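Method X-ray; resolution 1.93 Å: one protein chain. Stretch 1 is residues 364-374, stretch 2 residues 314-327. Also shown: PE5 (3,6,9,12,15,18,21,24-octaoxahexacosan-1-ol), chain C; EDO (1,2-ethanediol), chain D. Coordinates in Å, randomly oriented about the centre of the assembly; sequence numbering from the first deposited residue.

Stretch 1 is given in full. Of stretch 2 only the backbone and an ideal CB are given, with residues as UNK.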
ATOM      1  N   ASN A 364      10.033   9.759 -20.512  1.00 27.09           N
ATOM      2  CA  ASN A 364      11.137  10.038 -21.427  1.00 28.86           C
ATOM      3  C   ASN A 364      12.308   9.137 -21.184  1.00 28.09           C
ATOM      4  O   ASN A 364      12.957   8.673 -22.138  1.00 25.05           O
ATOM      5  CB  ASN A 364      11.599  11.511 -21.364  1.00 32.05           C
ATOM      6  CG  ASN A 364      10.649  12.447 -22.080  1.00 37.07           C
ATOM      7  OD1 ASN A 364       9.747  12.011 -22.782  1.00 38.33           O
ATOM      8  ND2 ASN A 364      10.839  13.753 -21.886  1.00 45.69           N
ATOM      9  N   PHE A 365      12.603   8.870 -19.915  1.00 24.03           N
ATOM     10  CA  PHE A 365      13.692   7.965 -19.628  1.00 24.17           C
ATOM     11  C   PHE A 365      13.362   6.536 -20.114  1.00 27.00           C
ATOM     12  O   PHE A 365      14.223   5.857 -20.683  1.00 26.47           O
ATOM     13  CB  PHE A 365      14.036   7.940 -18.148  1.00 25.87           C
ATOM     14  CG  PHE A 365      15.233   7.124 -17.851  1.00 25.16           C
ATOM     15  CD1 PHE A 365      16.491   7.646 -18.026  1.00 28.50           C
ATOM     16  CD2 PHE A 365      15.106   5.795 -17.486  1.00 27.22           C
ATOM     17  CE1 PHE A 365      17.613   6.872 -17.787  1.00 30.38           C
ATOM     18  CE2 PHE A 365      16.202   5.022 -17.255  1.00 24.65           C
ATOM     19  CZ  PHE A 365      17.469   5.547 -17.408  1.00 27.83           C
ATOM     20  N   ILE A 366      12.124   6.105 -19.880  1.00 28.34           N
ATOM     21  CA  ILE A 366      11.654   4.760 -20.274  1.00 27.63           C
ATOM     22  C   ILE A 366      11.724   4.593 -21.815  1.00 28.47           C
ATOM     23  O   ILE A 366      12.229   3.581 -22.308  1.00 26.03           O
ATOM     24  CB  ILE A 366      10.221   4.525 -19.776  1.00 24.98           C
ATOM     25  CG1 ILE A 366      10.218   4.253 -18.275  1.00 24.93           C
ATOM     26  CG2 ILE A 366       9.521   3.363 -20.507  1.00 25.77           C
ATOM     27  CD1 ILE A 366       8.794   4.327 -17.688  1.00 20.87           C
ATOM     28  N   LYS A 367      11.209   5.590 -22.544  1.00 30.66           N
ATOM     29  CA  LYS A 367      11.378   5.718 -24.000  1.00 31.36           C
ATOM     30  C   LYS A 367      12.824   5.616 -24.423  1.00 31.29           C
ATOM     31  O   LYS A 367      13.138   4.873 -25.336  1.00 35.55           O
ATOM     32  CB  LYS A 367      10.893   7.078 -24.480  1.00 34.18           C
ATOM     33  CG  LYS A 367       9.426   7.193 -24.654  1.00 37.75           C
ATOM     34  CD  LYS A 367       9.040   8.628 -24.957  1.00 46.16           C
ATOM     35  CE  LYS A 367       9.521   9.070 -26.328  1.00 48.47           C
ATOM     36  NZ  LYS A 367       9.083  10.457 -26.586  1.00 59.57           N
ATOM     37  N   SER A 368      13.700   6.378 -23.775  1.00 30.42           N
ATOM     38  CA  SER A 368      15.120   6.383 -24.120  1.00 30.71           C
ATOM     39  C   SER A 368      15.771   4.997 -24.019  1.00 34.45           C
ATOM     40  O   SER A 368      16.753   4.723 -24.698  1.00 34.39           O
ATOM     41  CB  SER A 368      15.901   7.395 -23.267  1.00 32.40           C
ATOM     42  OG  SER A 368      16.453   6.801 -22.084  1.00 33.70           O
ATOM     43  N   LYS A 369      15.255   4.133 -23.148  1.00 33.97           N
ATOM     44  CA  LYS A 369      15.810   2.785 -23.015  1.00 33.86           C
ATOM     45  C   LYS A 369      14.997   1.746 -23.781  1.00 31.57           C
ATOM     46  O   LYS A 369      15.275   0.557 -23.703  1.00 36.22           O
ATOM     47  CB  LYS A 369      15.907   2.403 -21.546  1.00 33.91           C
ATOM     48  CG  LYS A 369      16.779   3.337 -20.751  1.00 35.89           C
ATOM     49  CD  LYS A 369      18.233   3.157 -21.119  1.00 40.96           C
ATOM     50  CE  LYS A 369      19.109   4.219 -20.497  1.00 44.95           C
ATOM     51  NZ  LYS A 369      20.532   3.804 -20.551  1.00 47.00           N
ATOM     52  N   ASN A 370      13.987   2.202 -24.500  1.00 29.16           N
ATOM     53  CA  ASN A 370      13.169   1.347 -25.328  1.00 32.65           C
ATOM     54  C   ASN A 370      12.435   0.239 -24.568  1.00 34.60           C
ATOM     55  O   ASN A 370      12.235  -0.849 -25.107  1.00 30.75           O
ATOM     56  CB  ASN A 370      14.020   0.738 -26.460  1.00 33.58           C
ATOM     57  CG  ASN A 370      13.183   0.297 -27.633  1.00 38.06           C
ATOM     58  OD1 ASN A 370      12.123   0.863 -27.904  1.00 43.69           O
ATOM     59  ND2 ASN A 370      13.640  -0.737 -28.329  1.00 42.66           N
ATOM     60  N   LEU A 371      12.010   0.519 -23.335  1.00 31.60           N
ATOM     61  CA  LEU A 371      11.368  -0.509 -22.505  1.00 28.04           C
ATOM     62  C   LEU A 371       9.926  -0.723 -22.923  1.00 26.44           C
ATOM     63  O   LEU A 371       9.197   0.218 -23.263  1.00 27.15           O
ATOM     64  CB  LEU A 371      11.434  -0.137 -21.015  1.00 30.52           C
ATOM     65  CG  LEU A 371      12.810   0.111 -20.409  1.00 32.92           C
ATOM     66  CD1 LEU A 371      12.667   0.462 -18.920  1.00 31.04           C
ATOM     67  CD2 LEU A 371      13.731  -1.084 -20.587  1.00 32.25           C
ATOM     68  N   ASN A 372       9.470  -1.967 -22.888  1.00 24.70           N
ATOM     69  CA  ASN A 372       8.024  -2.207 -23.008  1.00 24.34           C
ATOM     70  C   ASN A 372       7.491  -3.181 -21.953  1.00 23.04           C
ATOM     71  O   ASN A 372       6.380  -3.732 -22.068  1.00 24.95           O
ATOM     72  CB  ASN A 372       7.676  -2.664 -24.407  1.00 28.62           C
ATOM     73  CG  ASN A 372       8.050  -4.107 -24.657  1.00 30.57           C
ATOM     74  OD1 ASN A 372       8.908  -4.685 -23.975  1.00 31.00           O
ATOM     75  ND2 ASN A 372       7.401  -4.704 -25.641  1.00 38.56           N
ATOM     76  N   ASN A 373       8.256  -3.295 -20.880  1.00 24.26           N
ATOM     77  CA  ASN A 373       7.979  -4.229 -19.785  1.00 23.31           C
ATOM     78  C   ASN A 373       7.733  -3.563 -18.396  1.00 22.85           C
ATOM     79  O   ASN A 373       8.105  -4.118 -17.341  1.00 22.46           O
ATOM     80  CB  ASN A 373       9.143  -5.195 -19.712  1.00 22.44           C
ATOM     81  CG  ASN A 373      10.401  -4.550 -19.239  1.00 24.17           C
ATOM     82  OD1 ASN A 373      10.512  -3.316 -19.163  1.00 26.70           O
ATOM     83  ND2 ASN A 373      11.370  -5.365 -18.925  1.00 20.45           N
ATOM     84  N   VAL A 374       7.101  -2.392 -18.414  1.00 23.11           N
ATOM     85  CA  VAL A 374       6.934  -1.572 -17.217  1.00 20.88           C
ATOM     86  C   VAL A 374       5.529  -1.744 -16.707  1.00 19.98           C
ATOM     87  O   VAL A 374       4.558  -1.488 -17.415  1.00 22.70           O
ATOM     88  CB  VAL A 374       7.175  -0.062 -17.497  1.00 22.64           C
ATOM     89  CG1 VAL A 374       6.885   0.792 -16.204  1.00 19.71           C
ATOM     90  CG2 VAL A 374       8.600   0.160 -18.010  1.00 19.26           C
ATOM     91  N   UNK A 314      15.809   5.816  -9.319  1.00 21.43           N
ATOM     92  CA  UNK A 314      14.865   5.065 -10.113  1.00 22.51           C
ATOM     93  C   UNK A 314      15.375   4.867 -11.536  1.00 25.87           C
ATOM     94  O   UNK A 314      15.275   3.758 -12.079  1.00 24.78           O
ATOM     95  CB  UNK A 314      13.508   5.771 -10.127  1.00 22.51           C
ATOM     96  N   UNK A 315      15.887   5.938 -12.147  1.00 23.64           N
ATOM     97  CA  UNK A 315      16.445   5.859 -13.508  1.00 25.46           C
ATOM     98  C   UNK A 315      17.623   4.876 -13.562  1.00 26.05           C
ATOM     99  O   UNK A 315      17.725   4.076 -14.504  1.00 26.85           O
ATOM    100  CB  UNK A 315      16.896   7.243 -13.980  1.00 25.46           C
ATOM    101  N   UNK A 316      18.484   4.901 -12.555  1.00 24.56           N
ATOM    102  CA  UNK A 316      19.586   3.940 -12.468  1.00 29.02           C
ATOM    103  C   UNK A 316      19.082   2.486 -12.428  1.00 30.12           C
ATOM    104  O   UNK A 316      19.661   1.612 -13.069  1.00 28.01           O
ATOM    105  CB  UNK A 316      20.432   4.231 -11.227  1.00 29.02           C
ATOM    106  N   UNK A 317      18.016   2.233 -11.666  1.00 28.23           N
ATOM    107  CA  UNK A 317      17.422   0.891 -11.572  1.00 27.32           C
ATOM    108  C   UNK A 317      16.746   0.472 -12.866  1.00 27.99           C
ATOM    109  O   UNK A 317      16.852  -0.686 -13.268  1.00 30.24           O
ATOM    110  CB  UNK A 317      16.408   0.840 -10.427  1.00 27.32           C
ATOM    111  N   UNK A 318      16.034   1.399 -13.505  1.00 26.04           N
ATOM    112  CA  UNK A 318      15.328   1.093 -14.737  1.00 25.57           C
ATOM    113  C   UNK A 318      16.325   0.889 -15.880  1.00 28.94           C
ATOM    114  O   UNK A 318      16.127   0.040 -16.741  1.00 32.47           O
ATOM    115  CB  UNK A 318      14.337   2.208 -15.078  1.00 25.57           C
ATOM    116  N   UNK A 319      17.401   1.660 -15.883  1.00 32.09           N
ATOM    117  CA  UNK A 319      18.362   1.623 -16.965  1.00 31.88           C
ATOM    118  C   UNK A 319      19.285   0.421 -16.950  1.00 34.84           C
ATOM    119  O   UNK A 319      19.746  -0.004 -17.991  1.00 37.91           O
ATOM    120  CB  UNK A 319      19.205   2.900 -16.933  1.00 31.88           C
ATOM    121  N   UNK A 320      19.552  -0.118 -15.765  1.00 32.28           N
ATOM    122  CA  UNK A 320      20.464  -1.221 -15.591  1.00 32.77           C
ATOM    123  C   UNK A 320      19.758  -2.590 -15.408  1.00 33.80           C
ATOM    124  O   UNK A 320      20.413  -3.611 -15.364  1.00 34.51           O
ATOM    125  CB  UNK A 320      21.361  -0.933 -14.385  1.00 32.77           C
ATOM    126  N   UNK A 321      18.436  -2.603 -15.310  1.00 30.38           N
ATOM    127  CA  UNK A 321      17.693  -3.846 -15.106  1.00 31.15           C
ATOM    128  C   UNK A 321      17.724  -4.737 -16.351  1.00 30.70           C
ATOM    129  O   UNK A 321      17.452  -4.281 -17.449  1.00 29.51           O
ATOM    130  CB  UNK A 321      16.244  -3.535 -14.725  1.00 31.15           C
ATOM    131  N   UNK A 322      18.025  -6.013 -16.157  1.00 32.92           N
ATOM    132  CA  UNK A 322      17.893  -6.993 -17.228  1.00 32.77           C
ATOM    133  C   UNK A 322      16.759  -7.961 -16.933  1.00 33.83           C
ATOM    134  O   UNK A 322      16.654  -8.990 -17.588  1.00 35.48           O
ATOM    135  CB  UNK A 322      19.204  -7.757 -17.423  1.00 32.77           C
ATOM    136  N   UNK A 323      15.903  -7.637 -15.965  1.00 26.46           N
ATOM    137  CA  UNK A 323      14.789  -8.511 -15.613  1.00 25.19           C
ATOM    138  C   UNK A 323      13.754  -8.509 -16.707  1.00 24.04           C
ATOM    139  O   UNK A 323      13.708  -7.588 -17.497  1.00 24.94           O
ATOM    140  CB  UNK A 323      14.156  -8.084 -14.287  1.00 25.19           C
ATOM    141  N   UNK A 324      12.910  -9.541 -16.745  1.00 24.61           N
ATOM    142  CA  UNK A 324      11.790  -9.600 -17.696  1.00 25.03           C
ATOM    143  C   UNK A 324      10.747  -8.517 -17.495  1.00 26.55           C
ATOM    144  O   UNK A 324      10.044  -8.163 -18.445  1.00 22.14           O
ATOM    145  CB  UNK A 324      11.106 -10.965 -17.600  1.00 25.03           C
ATOM    146  N   UNK A 325      10.622  -8.011 -16.261  1.00 23.35           N
ATOM    147  CA  UNK A 325       9.666  -6.952 -15.946  1.00 22.81           C
ATOM    148  C   UNK A 325      10.291  -5.893 -15.021  1.00 21.72           C
ATOM    149  O   UNK A 325      11.155  -6.196 -14.189  1.00 23.28           O
ATOM    150  CB  UNK A 325       8.417  -7.549 -15.296  1.00 22.81           C
ATOM    151  N   UNK A 326       9.853  -4.655 -15.195  1.00 23.47           N
ATOM    152  CA  UNK A 326      10.274  -3.526 -14.341  1.00 21.36           C
ATOM    153  C   UNK A 326       9.011  -2.998 -13.721  1.00 20.08           C
ATOM    154  O   UNK A 326       8.057  -2.698 -14.424  1.00 19.19           O
ATOM    155  CB  UNK A 326      11.018  -2.438 -15.117  1.00 21.36           C
ATOM    156  N   UNK A 327       8.965  -2.970 -12.393  1.00 19.50           N
ATOM    157  CA  UNK A 327       7.711  -2.691 -11.685  1.00 18.68           C
ATOM    158  C   UNK A 327       7.898  -1.439 -10.822  1.00 17.43           C
ATOM    159  O   UNK A 327       8.939  -1.294 -10.188  1.00 17.41           O
ATOM    160  CB  UNK A 327       7.285  -3.885 -10.828  1.00 18.68           C
TER
HETATM  161  O1  PE5 C 529      21.581   1.042 -20.469  1.00 52.78           O
HETATM  162  C1  PE5 C 529      21.668   0.641 -21.836  1.00 53.31           C
HETATM  163  C2  PE5 C 529      21.959   1.832 -22.744  1.00 55.00           C
HETATM  164  O2  PE5 C 529      20.761   2.218 -23.427  1.00 58.85           O
HETATM  165  C3  PE5 C 529      20.958   3.255 -24.395  1.00 56.06           C
HETATM  166  C4  PE5 C 529      21.155   4.601 -23.715  1.00 58.39           C
HETATM  167  O3  PE5 C 529      20.335   5.566 -24.361  1.00 61.06           O
HETATM  168  C5  PE5 C 529      19.455   6.325 -23.527  1.00 59.80           C
HETATM  169  C6  PE5 C 529      20.191   7.422 -22.761  1.00 59.95           C
HETATM  170  O4  PE5 C 529      20.133   7.199 -21.346  1.00 62.70           O
HETATM  171  C7  PE5 C 529      21.424   6.990 -20.754  1.00 57.06           C
HETATM  172  C8  PE5 C 529      21.332   6.956 -19.232  1.00 51.84           C
HETATM  173  O5  PE5 C 529      21.553   5.627 -18.762  1.00 68.97           O
HETATM  174  C1  EDO D 576      17.995  -3.769 -11.400  1.00 67.51           C
HETATM  175  O1  EDO D 576      17.627  -5.163 -11.410  1.00 55.68           O
HETATM  176  C2  EDO D 576      19.374  -3.563 -10.783  1.00 71.76           C
HETATM  177  O2  EDO D 576      19.509  -2.200 -10.365  1.00 78.02           O

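Position 314 is helical, with a sideways CB far from stretch 1; many residues would fit, and it is Leu314. At 315 the bond is again sideways, but CB lies 3.9 Å from CZ of Phe365, over that ring's face, which a flat or long apolar side chain could cover. Phe315 does so as an offset stack, centroids 4.5 Å apart and planes at 1°, each CB over the face of the other ring.

At 316 and 317 the CA-to-CB bond points away, leaving the choice open; they are Asn316 and Asn317. Position 318 points toward stretch 1, its CB 4.0 Å from Phe365 CE2 and 4.5 Å from Leu371 CD1. This apolar surrounding suits Leu, Ile, Met or Val. Leu318 fills it, its CB against the Phe365 edge and its CD1 4.1 Å from Ile366 CG1.

At 319 an ideal CB would come within 3.2 Å of Phe365 CZ and 3.1 Å of the backbone O of 315. The helical angles do not demand glycine, but the space favours a residue without a side chain. Gly319 lets the ring edge approach (Phe365 CE2 to Gly319 N, 3.8 Å), while Lys369 passes over its CA and extends NZ to PE5 oxygens.

Position 320 points away and suits small polar residues; Ser320 OG donates to Asn316 O. Position 321 points toward stretch 1 but none of it lies near CB, so several residues would fit; a short polar one can also reach the backbone N of 323. Ser321 OG accepts from that N and donates to the side chain of 326. At 322 the bond points away and at 323 sideways, so stretch 1 allows almost any residue; they are Thr322 and Ala323.

At 324 the CA-to-CB bond points away and many residues would serve; the backbone makes the contact. His324 O accepts a weak hydrogen bond from Asn373 ND2 (3.1 Å). Position 325 is extended, its sideways CB 4.0 Å from Asn373 O; aromatic or other large residues could lie alongside this acceptor. Trp325 sets its ring edge beside it.

Position 326 pairs with Val374 in a parallel bridge, its N donating to Asn373 O (2.8 Å). Its side chain shares a sheet face with Val374, near the Asn373 amide, so Asn, Ser or Thr is reasonable. Asn326 ND2 donates to Asn373 OD1 (3.0 Å), and one water accepts from the ND2 of both. Position 327 points away; a beta-branched residue suits the strand, and it is Val327.

Stretch 2, residues 314-327: LFNNLGSSTAHWNV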
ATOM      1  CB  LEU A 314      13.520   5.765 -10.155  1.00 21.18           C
ATOM      2  CG  LEU A 314      12.438   5.158 -11.035  1.00 22.91           C
ATOM      3  CD1 LEU A 314      12.119   3.695 -10.618  1.00 20.87           C
ATOM      4  CD2 LEU A 314      11.184   6.012 -11.006  1.00 22.59           C
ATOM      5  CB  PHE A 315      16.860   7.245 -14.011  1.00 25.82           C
ATOM      6  CG  PHE A 315      15.706   8.191 -14.258  1.00 26.03           C
ATOM      7  CD1 PHE A 315      14.398   7.786 -14.130  1.00 28.21           C
ATOM      8  CD2 PHE A 315      15.956   9.507 -14.615  1.00 30.49           C
ATOM      9  CE1 PHE A 315      13.362   8.662 -14.359  1.00 29.14           C
ATOM     10  CE2 PHE A 315      14.922  10.390 -14.862  1.00 26.71           C
ATOM     11  CZ  PHE A 315      13.629   9.970 -14.727  1.00 29.31           C
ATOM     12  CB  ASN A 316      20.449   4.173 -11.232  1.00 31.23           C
ATOM     13  CG  ASN A 316      21.263   5.465 -11.292  1.00 41.77           C
ATOM     14  OD1 ASN A 316      21.806   5.913 -10.271  1.00 47.59           O
ATOM     15  ND2 ASN A 316      21.362   6.060 -12.468  1.00 41.07           N
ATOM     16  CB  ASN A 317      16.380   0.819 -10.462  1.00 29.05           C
ATOM     17  CG  ASN A 317      16.966   1.045  -9.087  1.00 27.99           C
ATOM     18  OD1 ASN A 317      18.168   0.933  -8.896  1.00 29.88           O
ATOM     19  ND2 ASN A 317      16.106   1.381  -8.119  1.00 27.57           N
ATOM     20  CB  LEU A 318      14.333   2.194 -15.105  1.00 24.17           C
ATOM     21  CG  LEU A 318      13.022   2.309 -14.325  1.00 23.43           C
ATOM     22  CD1 LEU A 318      12.230   3.525 -14.787  1.00 20.56           C
ATOM     23  CD2 LEU A 318      12.144   1.045 -14.426  1.00 22.63           C
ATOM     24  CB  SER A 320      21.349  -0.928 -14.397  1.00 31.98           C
ATOM     25  OG  SER A 320      20.583  -1.027 -13.210  1.00 40.90           O
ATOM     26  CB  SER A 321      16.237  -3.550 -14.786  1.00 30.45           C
ATOM     27  OG  SER A 321      15.435  -4.717 -14.815  1.00 30.46           O
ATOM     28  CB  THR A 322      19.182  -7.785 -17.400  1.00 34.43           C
ATOM     29  OG1 THR A 322      19.543  -8.351 -16.142  1.00 34.21           O
ATOM     30  CG2 THR A 322      20.304  -6.885 -17.884  1.00 32.69           C
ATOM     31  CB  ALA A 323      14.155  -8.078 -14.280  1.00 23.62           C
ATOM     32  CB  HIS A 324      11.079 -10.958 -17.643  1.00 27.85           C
ATOM     33  CG  HIS A 324      11.905 -12.079 -18.193  1.00 30.39           C
ATOM     34  ND1 HIS A 324      12.191 -12.197 -19.534  1.00 33.37           N
ATOM     35  CD2 HIS A 324      12.545 -13.104 -17.578  1.00 32.89           C
ATOM     36  CE1 HIS A 324      12.963 -13.255 -19.725  1.00 32.51           C
ATOM     37  NE2 HIS A 324      13.200 -13.817 -18.554  1.00 29.57           N
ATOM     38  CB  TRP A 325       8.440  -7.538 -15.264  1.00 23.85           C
ATOM     39  CG  TRP A 325       7.694  -8.533 -16.111  1.00 23.57           C
ATOM     40  CD1 TRP A 325       7.835  -9.888 -16.097  1.00 24.29           C
ATOM     41  CD2 TRP A 325       6.732  -8.242 -17.106  1.00 22.68           C
ATOM     42  NE1 TRP A 325       6.995 -10.469 -17.023  1.00 22.83           N
ATOM     43  CE2 TRP A 325       6.303  -9.477 -17.656  1.00 24.57           C
ATOM     44  CE3 TRP A 325       6.178  -7.058 -17.593  1.00 23.20           C
ATOM     45  CZ2 TRP A 325       5.360  -9.547 -18.668  1.00 24.08           C
ATOM     46  CZ3 TRP A 325       5.244  -7.127 -18.569  1.00 25.12           C
ATOM     47  CH2 TRP A 325       4.833  -8.368 -19.108  1.00 25.24           C
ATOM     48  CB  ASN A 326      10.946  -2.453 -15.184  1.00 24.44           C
ATOM     49  CG  ASN A 326      12.300  -2.858 -15.639  1.00 21.72           C
ATOM     50  OD1 ASN A 326      13.184  -3.091 -14.825  1.00 24.62           O
ATOM     51  ND2 ASN A 326      12.491  -2.946 -16.962  1.00 24.40           N
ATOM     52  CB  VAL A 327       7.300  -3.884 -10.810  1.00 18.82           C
ATOM     53  CG1 VAL A 327       5.929  -3.640 -10.108  1.00 18.30           C
ATOM     54  CG2 VAL A 327       7.243  -5.180 -11.677  1.00 20.49           C
TER
HETATM   55  O   HOH W   1      14.353  -4.978 -18.149  1.00 38.61           O
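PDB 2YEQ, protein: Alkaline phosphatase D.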